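PDB 4G68: ABC transporter from Caldanaerobius, which probably serves as the extracellular solute-binding component of an ABC importer, capturing sugars released during xylan utilization by this thermophilic bacterium. Local coordinates for residues F193-K198 and Q410-Q415; A391-L396 and T403-V408. All blocks are in the same frame, centred on the assembly; numbering follows the deposited sequence.

Contact 1: residues F193-K198 and Q410-Q415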
ATOM      1  N   PHE C 193       3.259  -3.892  18.787  1.00 23.31           N
ATOM      2  CA  PHE C 193       2.741  -3.577  17.466  1.00 25.74           C
ATOM      3  C   PHE C 193       1.245  -3.893  17.431  1.00 27.87           C
ATOM      4  O   PHE C 193       0.836  -4.979  17.871  1.00 26.20           O
ATOM      5  CB  PHE C 193       3.393  -4.457  16.382  1.00 24.40           C
ATOM      6  CG  PHE C 193       4.713  -3.951  15.856  1.00 23.02           C
ATOM      7  CD1 PHE C 193       4.785  -3.168  14.666  1.00 20.71           C
ATOM      8  CD2 PHE C 193       5.908  -4.313  16.478  1.00 20.78           C
ATOM      9  CE1 PHE C 193       6.025  -2.717  14.203  1.00 16.54           C
ATOM     10  CE2 PHE C 193       7.137  -3.902  15.961  1.00 20.86           C
ATOM     11  CZ  PHE C 193       7.196  -3.129  14.819  1.00 19.67           C
ATOM     12  N   ALA C 194       0.445  -2.965  16.890  1.00 29.35           N
ATOM     13  CA  ALA C 194      -0.930  -3.276  16.511  1.00 28.20           C
ATOM     14  C   ALA C 194      -0.859  -3.907  15.153  1.00 25.71           C
ATOM     15  O   ALA C 194      -0.568  -3.193  14.196  1.00 24.00           O
ATOM     16  CB  ALA C 194      -1.778  -2.013  16.424  1.00 30.05           C
ATOM     17  N   LEU C 195      -1.110  -5.220  15.055  1.00 20.85           N
ATOM     18  CA  LEU C 195      -1.249  -5.843  13.689  1.00 23.50           C
ATOM     19  C   LEU C 195      -2.607  -6.588  13.471  1.00 23.77           C
ATOM     20  O   LEU C 195      -3.024  -7.350  14.350  1.00 26.68           O
ATOM     21  CB  LEU C 195      -0.045  -6.724  13.357  1.00 20.47           C
ATOM     22  CG  LEU C 195      -0.120  -7.646  12.137  1.00 20.45           C
ATOM     23  CD1 LEU C 195      -0.184  -6.860  10.806  1.00 16.21           C
ATOM     24  CD2 LEU C 195       0.981  -8.690  12.112  1.00 21.00           C
ATOM     25  N   GLY C 196      -3.284  -6.374  12.308  1.00 25.72           N
ATOM     26  CA  GLY C 196      -4.378  -7.236  11.914  1.00 24.89           C
ATOM     27  C   GLY C 196      -4.017  -8.116  10.727  1.00 28.02           C
ATOM     28  O   GLY C 196      -3.922  -7.609   9.597  1.00 26.99           O
ATOM     29  N   GLU C 197      -3.837  -9.427  10.966  1.00 24.19           N
ATOM     30  CA  GLU C 197      -3.286 -10.345   9.943  1.00 24.45           C
ATOM     31  C   GLU C 197      -4.324 -11.225   9.163  1.00 23.62           C
ATOM     32  O   GLU C 197      -3.965 -11.983   8.256  1.00 24.17           O
ATOM     33  CB  GLU C 197      -2.128 -11.175  10.543  1.00 23.98           C
ATOM     34  CG  GLU C 197      -1.683 -12.436   9.800  1.00 21.19           C
ATOM     35  CD  GLU C 197      -0.934 -12.140   8.484  1.00 23.80           C
ATOM     36  OE1 GLU C 197      -0.807 -10.919   8.174  1.00 24.86           O
ATOM     37  OE2 GLU C 197      -0.491 -13.110   7.775  1.00 17.40           O
ATOM     38  N   LYS C 198      -5.605 -11.049   9.462  1.00 24.64           N
ATOM     39  CA  LYS C 198      -6.711 -11.864   8.872  1.00 28.10           C
ATOM     40  C   LYS C 198      -6.797 -11.910   7.329  1.00 30.20           C
ATOM     41  O   LYS C 198      -7.193 -12.942   6.717  1.00 28.16           O
ATOM     42  CB  LYS C 198      -8.036 -11.318   9.369  1.00 28.99           C
ATOM     43  CG  LYS C 198      -9.181 -12.308   9.236  1.00 33.79           C
ATOM     44  CD  LYS C 198     -10.473 -11.661   9.704  1.00 33.60           C
ATOM     45  CE  LYS C 198     -11.664 -12.201   8.940  1.00 36.44           C
ATOM     46  NZ  LYS C 198     -12.182 -13.513   9.416  1.00 41.96           N
ATOM     47  N   GLN C 410       1.517 -18.460   7.597  1.00 33.38           N
ATOM     48  CA  GLN C 410       2.041 -19.630   8.336  1.00 35.90           C
ATOM     49  C   GLN C 410       3.368 -19.412   9.116  1.00 35.93           C
ATOM     50  O   GLN C 410       3.612 -20.090  10.143  1.00 31.50           O
ATOM     51  CB  GLN C 410       2.201 -20.767   7.345  1.00 37.86           C
ATOM     52  CG  GLN C 410       0.871 -21.355   6.960  1.00 37.83           C
ATOM     53  CD  GLN C 410       0.827 -21.839   5.534  1.00 42.68           C
ATOM     54  OE1 GLN C 410       1.705 -22.598   5.052  1.00 46.34           O
ATOM     55  NE2 GLN C 410      -0.200 -21.400   4.841  1.00 32.15           N
ATOM     56  N   LEU C 411       4.195 -18.476   8.649  1.00 33.05           N
ATOM     57  CA  LEU C 411       5.318 -17.964   9.447  1.00 37.47           C
ATOM     58  C   LEU C 411       4.864 -17.268  10.734  1.00 35.78           C
ATOM     59  O   LEU C 411       5.382 -17.570  11.830  1.00 36.82           O
ATOM     60  CB  LEU C 411       6.215 -17.000   8.643  1.00 37.92           C
ATOM     61  CG  LEU C 411       7.133 -17.567   7.557  1.00 36.96           C
ATOM     62  CD1 LEU C 411       7.785 -16.416   6.777  1.00 38.07           C
ATOM     63  CD2 LEU C 411       8.197 -18.498   8.145  1.00 35.55           C
ATOM     64  N   PHE C 412       3.931 -16.314  10.611  1.00 34.54           N
ATOM     65  CA  PHE C 412       3.380 -15.630  11.807  1.00 33.16           C
ATOM     66  C   PHE C 412       2.764 -16.637  12.805  1.00 34.31           C
ATOM     67  O   PHE C 412       2.727 -16.388  14.044  1.00 36.20           O
ATOM     68  CB  PHE C 412       2.317 -14.627  11.410  1.00 24.65           C
ATOM     69  CG  PHE C 412       2.862 -13.285  10.947  1.00 24.79           C
ATOM     70  CD1 PHE C 412       3.006 -12.986   9.546  1.00 26.53           C
ATOM     71  CD2 PHE C 412       3.259 -12.324  11.876  1.00 22.97           C
ATOM     72  CE1 PHE C 412       3.475 -11.745   9.126  1.00 26.27           C
ATOM     73  CE2 PHE C 412       3.721 -11.079  11.464  1.00 28.06           C
ATOM     74  CZ  PHE C 412       3.854 -10.789  10.081  1.00 27.05           C
ATOM     75  N   ALA C 413       2.264 -17.743  12.253  1.00 36.83           N
ATOM     76  CA  ALA C 413       1.417 -18.700  13.002  1.00 38.48           C
ATOM     77  C   ALA C 413       2.281 -19.762  13.603  1.00 42.50           C
ATOM     78  O   ALA C 413       1.789 -20.632  14.317  1.00 46.97           O
ATOM     79  CB  ALA C 413       0.391 -19.361  12.093  1.00 35.92           C
ATOM     80  N   LYS C 414       3.574 -19.698  13.300  1.00 47.88           N
ATOM     81  CA  LYS C 414       4.549 -20.669  13.817  1.00 48.44           C
ATOM     82  C   LYS C 414       4.220 -22.095  13.333  1.00 45.71           C
ATOM     83  O   LYS C 414       4.534 -23.074  14.032  1.00 42.59           O
ATOM     84  CB  LYS C 414       4.598 -20.609  15.356  1.00 44.41           C
ATOM     85  CG  LYS C 414       5.027 -19.269  15.945  1.00 43.52           C
ATOM     86  CD  LYS C 414       6.502 -18.989  15.684  1.00 52.15           C
ATOM     87  CE  LYS C 414       7.349 -19.746  16.694  1.00 50.50           C
ATOM     88  NZ  LYS C 414       8.803 -19.553  16.472  1.00 56.32           N
ATOM     89  N   GLN C 415       3.591 -22.188  12.144  1.00 45.19           N
ATOM     90  CA  GLN C 415       3.224 -23.473  11.502  1.00 41.20           C
ATOM     91  C   GLN C 415       4.192 -23.909  10.390  1.00 40.16           C
ATOM     92  O   GLN C 415       4.212 -25.081   9.990  1.00 34.61           O
ATOM     93  CB  GLN C 415       1.804 -23.443  10.955  1.00 41.92           C
ATOM     94  CG  GLN C 415       0.734 -23.302  12.017  1.00 45.53           C
ATOM     95  CD  GLN C 415      -0.628 -23.025  11.423  1.00 51.19           C
ATOM     96  OE1 GLN C 415      -0.948 -23.526  10.335  1.00 53.19           O
ATOM     97  NE2 GLN C 415      -1.444 -22.244  12.150  1.00 57.29           N
TER

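Contact 2: residues A391-L396 and T403-V408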
ATOM      1  N   ALA C 391       4.836  -3.894  -2.951  1.00 19.89           N
ATOM      2  CA  ALA C 391       4.519  -5.065  -2.103  1.00 18.77           C
ATOM      3  C   ALA C 391       4.313  -6.267  -2.998  1.00 22.03           C
ATOM      4  O   ALA C 391       3.789  -6.149  -4.152  1.00 22.04           O
ATOM      5  CB  ALA C 391       3.256  -4.793  -1.347  1.00 20.03           C
ATOM      6  N   TRP C 392       4.690  -7.449  -2.502  1.00 21.96           N
ATOM      7  CA  TRP C 392       4.767  -8.637  -3.423  1.00 20.10           C
ATOM      8  C   TRP C 392       3.424  -9.124  -3.938  1.00 18.72           C
ATOM      9  O   TRP C 392       3.313  -9.725  -5.025  1.00 17.75           O
ATOM     10  CB  TRP C 392       5.520  -9.751  -2.697  1.00 20.15           C
ATOM     11  CG  TRP C 392       6.998  -9.438  -2.391  1.00 19.74           C
ATOM     12  CD1 TRP C 392       7.631  -8.195  -2.280  1.00 17.93           C
ATOM     13  CD2 TRP C 392       8.021 -10.426  -2.067  1.00 19.47           C
ATOM     14  NE1 TRP C 392       8.972  -8.345  -1.972  1.00 18.79           N
ATOM     15  CE2 TRP C 392       9.263  -9.676  -1.810  1.00 20.52           C
ATOM     16  CE3 TRP C 392       8.034 -11.834  -1.989  1.00 20.96           C
ATOM     17  CZ2 TRP C 392      10.454 -10.320  -1.500  1.00 19.91           C
ATOM     18  CZ3 TRP C 392       9.217 -12.450  -1.637  1.00 21.11           C
ATOM     19  CH2 TRP C 392      10.408 -11.705  -1.395  1.00 21.59           C
ATOM     20  N   ASP C 393       2.356  -8.893  -3.174  1.00 19.39           N
ATOM     21  CA  ASP C 393       1.021  -9.229  -3.603  1.00 20.78           C
ATOM     22  C   ASP C 393       0.466  -8.305  -4.713  1.00 25.34           C
ATOM     23  O   ASP C 393      -0.475  -8.720  -5.426  1.00 24.06           O
ATOM     24  CB  ASP C 393      -0.013  -9.370  -2.450  1.00 24.66           C
ATOM     25  CG  ASP C 393      -0.367  -8.018  -1.728  1.00 27.36           C
ATOM     26  OD1 ASP C 393       0.367  -7.018  -1.955  1.00 24.59           O
ATOM     27  OD2 ASP C 393      -1.352  -7.986  -0.862  1.00 23.61           O
ATOM     28  N   ILE C 394       1.006  -7.078  -4.813  1.00 24.32           N
ATOM     29  CA  ILE C 394       0.754  -6.173  -5.970  1.00 25.88           C
ATOM     30  C   ILE C 394       1.706  -6.471  -7.107  1.00 23.26           C
ATOM     31  O   ILE C 394       1.386  -6.109  -8.252  1.00 23.21           O
ATOM     32  CB  ILE C 394       1.035  -4.697  -5.649  1.00 28.87           C
ATOM     33  CG1 ILE C 394       0.020  -4.131  -4.674  1.00 35.53           C
ATOM     34  CG2 ILE C 394       1.111  -3.825  -6.931  1.00 36.14           C
ATOM     35  CD1 ILE C 394       0.368  -2.710  -4.258  1.00 30.63           C
ATOM     36  N   TYR C 395       2.915  -6.993  -6.808  1.00 25.29           N
ATOM     37  CA  TYR C 395       3.963  -7.214  -7.866  1.00 23.88           C
ATOM     38  C   TYR C 395       3.722  -8.591  -8.552  1.00 26.81           C
ATOM     39  O   TYR C 395       3.738  -8.713  -9.776  1.00 25.81           O
ATOM     40  CB  TYR C 395       5.417  -7.091  -7.314  1.00 23.62           C
ATOM     41  CG  TYR C 395       6.549  -7.020  -8.355  1.00 24.16           C
ATOM     42  CD1 TYR C 395       7.105  -5.778  -8.721  1.00 24.07           C
ATOM     43  CD2 TYR C 395       7.045  -8.176  -8.982  1.00 22.85           C
ATOM     44  CE1 TYR C 395       8.126  -5.678  -9.679  1.00 24.61           C
ATOM     45  CE2 TYR C 395       8.062  -8.106  -9.949  1.00 23.95           C
ATOM     46  CZ  TYR C 395       8.618  -6.856 -10.270  1.00 23.24           C
ATOM     47  OH  TYR C 395       9.643  -6.768 -11.215  1.00 23.79           O
ATOM     48  N   LEU C 396       3.508  -9.627  -7.753  1.00 25.42           N
ATOM     49  CA  LEU C 396       3.074 -10.910  -8.253  1.00 25.32           C
ATOM     50  C   LEU C 396       1.596 -10.797  -8.529  1.00 28.04           C
ATOM     51  O   LEU C 396       0.970  -9.837  -8.086  1.00 23.82           O
ATOM     52  CB  LEU C 396       3.333 -11.969  -7.176  1.00 27.52           C
ATOM     53  CG  LEU C 396       4.783 -12.065  -6.700  1.00 27.55           C
ATOM     54  CD1 LEU C 396       4.912 -12.907  -5.432  1.00 32.95           C
ATOM     55  CD2 LEU C 396       5.705 -12.649  -7.791  1.00 28.87           C
ATOM     56  N   THR C 403      -0.045 -17.379  -2.822  1.00 31.64           N
ATOM     57  CA  THR C 403       0.928 -18.331  -2.250  1.00 31.84           C
ATOM     58  C   THR C 403       1.794 -17.627  -1.153  1.00 34.10           C
ATOM     59  O   THR C 403       1.861 -18.092   0.016  1.00 30.57           O
ATOM     60  CB  THR C 403       1.778 -19.024  -3.359  1.00 35.90           C
ATOM     61  OG1 THR C 403       0.963 -19.925  -4.159  1.00 32.64           O
ATOM     62  CG2 THR C 403       2.966 -19.802  -2.766  1.00 38.74           C
ATOM     63  N   HIS C 404       2.433 -16.518  -1.548  1.00 31.31           N
ATOM     64  CA  HIS C 404       3.198 -15.659  -0.643  1.00 30.63           C
ATOM     65  C   HIS C 404       2.391 -15.284   0.574  1.00 28.69           C
ATOM     66  O   HIS C 404       2.810 -15.539   1.689  1.00 23.34           O
ATOM     67  CB  HIS C 404       3.717 -14.408  -1.381  1.00 31.62           C
ATOM     68  CG  HIS C 404       4.653 -13.543  -0.545  1.00 29.03           C
ATOM     69  ND1 HIS C 404       5.580 -14.068   0.276  1.00 31.68           N
ATOM     70  CD2 HIS C 404       4.729 -12.177  -0.400  1.00 27.72           C
ATOM     71  CE1 HIS C 404       6.219 -13.095   0.904  1.00 31.73           C
ATOM     72  NE2 HIS C 404       5.715 -11.927   0.483  1.00 34.28           N
ATOM     73  N   LYS C 405       1.211 -14.695   0.365  1.00 30.70           N
ATOM     74  CA  LYS C 405       0.351 -14.306   1.480  1.00 28.98           C
ATOM     75  C   LYS C 405       0.045 -15.445   2.417  1.00 29.71           C
ATOM     76  O   LYS C 405       0.031 -15.236   3.644  1.00 26.53           O
ATOM     77  CB  LYS C 405      -0.964 -13.694   0.988  1.00 29.58           C
ATOM     78  CG  LYS C 405      -0.808 -12.313   0.389  1.00 27.27           C
ATOM     79  CD  LYS C 405      -2.058 -11.860  -0.330  1.00 25.39           C
ATOM     80  CE  LYS C 405      -3.293 -11.825   0.533  1.00 28.33           C
ATOM     81  NZ  LYS C 405      -4.430 -11.610  -0.378  1.00 23.55           N
ATOM     82  N   ASP C 406      -0.209 -16.650   1.882  1.00 29.32           N
ATOM     83  CA  ASP C 406      -0.635 -17.767   2.780  1.00 31.84           C
ATOM     84  C   ASP C 406       0.498 -18.297   3.631  1.00 29.88           C
ATOM     85  O   ASP C 406       0.314 -18.536   4.870  1.00 28.11           O
ATOM     86  CB  ASP C 406      -1.278 -18.944   2.031  1.00 35.58           C
ATOM     87  CG  ASP C 406      -2.562 -18.561   1.335  1.00 39.55           C
ATOM     88  OD1 ASP C 406      -3.263 -17.647   1.831  1.00 34.55           O
ATOM     89  OD2 ASP C 406      -2.863 -19.156   0.265  1.00 42.67           O
ATOM     90  N   LEU C 407       1.662 -18.411   2.984  1.00 29.23           N
ATOM     91  CA  LEU C 407       2.880 -18.868   3.600  1.00 27.03           C
ATOM     92  C   LEU C 407       3.494 -17.862   4.568  1.00 25.40           C
ATOM     93  O   LEU C 407       4.134 -18.229   5.524  1.00 25.91           O
ATOM     94  CB  LEU C 407       3.919 -19.174   2.491  1.00 28.35           C
ATOM     95  CG  LEU C 407       3.738 -20.408   1.565  1.00 29.55           C
ATOM     96  CD1 LEU C 407       4.857 -20.500   0.529  1.00 26.80           C
ATOM     97  CD2 LEU C 407       3.575 -21.720   2.337  1.00 32.58           C
ATOM     98  N   VAL C 408       3.427 -16.582   4.249  1.00 27.96           N
ATOM     99  CA  VAL C 408       3.882 -15.623   5.258  1.00 28.37           C
ATOM    100  C   VAL C 408       2.940 -15.823   6.435  1.00 27.67           C
ATOM    101  O   VAL C 408       3.388 -15.769   7.583  1.00 29.45           O
ATOM    102  CB  VAL C 408       3.962 -14.141   4.767  1.00 31.00           C
ATOM    103  CG1 VAL C 408       4.090 -13.169   5.960  1.00 30.59           C
ATOM    104  CG2 VAL C 408       5.156 -13.937   3.838  1.00 25.71           C
TER

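Contact 1: residues F193-K198 and Q410-Q415
Phe412, on the last turn of helix 398-412, turns its ring toward Leu195 and Glu197 in the loop that leads into helix 201-215, and both reach it from the same side of its plane, at different corners. Phe412 CG stands anti to its own carbonyl carbon (chi1 -82°), which carries the ring out from the helix toward the loop. The leucine meets it head on: CD2 of Leu195 lies 3.7 Å from CE2 of Phe412 and 4.1 Å from CZ, a purely apolar touch at the far end of the ring. Nearer the root of the ring the carboxylate of Glu197 leans in obliquely, OE2 lying 3.9 Å from CD1 of Phe412, with the two planes 37° apart. A bend at chi2 (71°) turns the glutamate chain so that this oxygen reaches the ring, while OE1 makes a weak hydrogen bond to the backbone N of Gly203. Leu195 also packs on Phe251, Phe255, Pro202 and Tyr206, and Phe412 on Leu242, so the touching groups are all buried. Just beyond the phenylalanine the helix ends: Lys414 takes positive phi, with Gln415 N bonded to Gln410 O at 2.9 Å and Lys414 N to Leu411 O at 3.2 Å. This is a Schellman motif closing a helix whose final aromatic packs on a loop, in the part of a periplasmic-binding-protein fold where helices 201-215, 233-248 and 398-412 come together.

Contact 2: residues A391-L396 and T403-V408
Trp392 lays the benzo part of its indole against the imidazole of His404 in an offset stack, with centroids 4.7 Å apart and planes 29° from parallel. The pair joins two successive helices of a solute-binding-protein fold, the short helix 392-395 and helix 398-412, which are separated by a two-residue turn beginning at Leu396. CE3 of Trp392 sits over one face of the imidazole, displaced toward its rim, and comes within 3.4 Å of NE2 of His404. The tryptophan CB is just as near the ring, 3.4 Å from CD2 of His404, so the overlap runs from the root of the indole out to its six-membered ring. His404 reaches across because its CG is anti to the backbone N (chi1 -174°), and the two side chains cross at about a right angle.

Asp208 of helix 201-215 ties both partners together: its OD1 is hydrogen-bonded to His404 NE2 and its OD2 to the backbone N of Trp392. The carboxylate thus limits rotation of the imidazole and would probably favour a positive charge on it. Phe235, Phe230 and Leu224 pack against the indole, while Tyr421 and Met425 of helix 418-429 touch the histidine. Leu396 completes the apolar side more loosely, its CD1 4.5 Å from CB of His404.

Toward the partly exposed side, Asp393 and Lys405 meet through their aliphatic portions. The lysine chain bends at chi3 (58°), and its CD packs 3.9 Å from CB of Asp393. The opposite charges are close without pairing directly: Asp393 OD2 and Lys405 NZ remain 4.8 Å apart.

Overall arrangement
Both contacts use helix 398-412, contact 2 midway along it and contact 1 at its C-terminal end, with their centres about 14 Å apart. Contact 1 joins segments 212 residues apart in sequence, and contact 2, a local pairing of neighbouring helices, is nested inside the loop it closes. Both are largely buried, but contact 2 lies nearer the centre of the chain, about 13 Å against 18 Å, and also extends to partly exposed charged residues. Their chemistry differs accordingly: a single phenylalanine meets a leucine and a carboxylate in contact 1, whereas contact 2 stacks two aromatic rings. Helix 201-215 borders both, receiving Leu195 in one and His404 in the other.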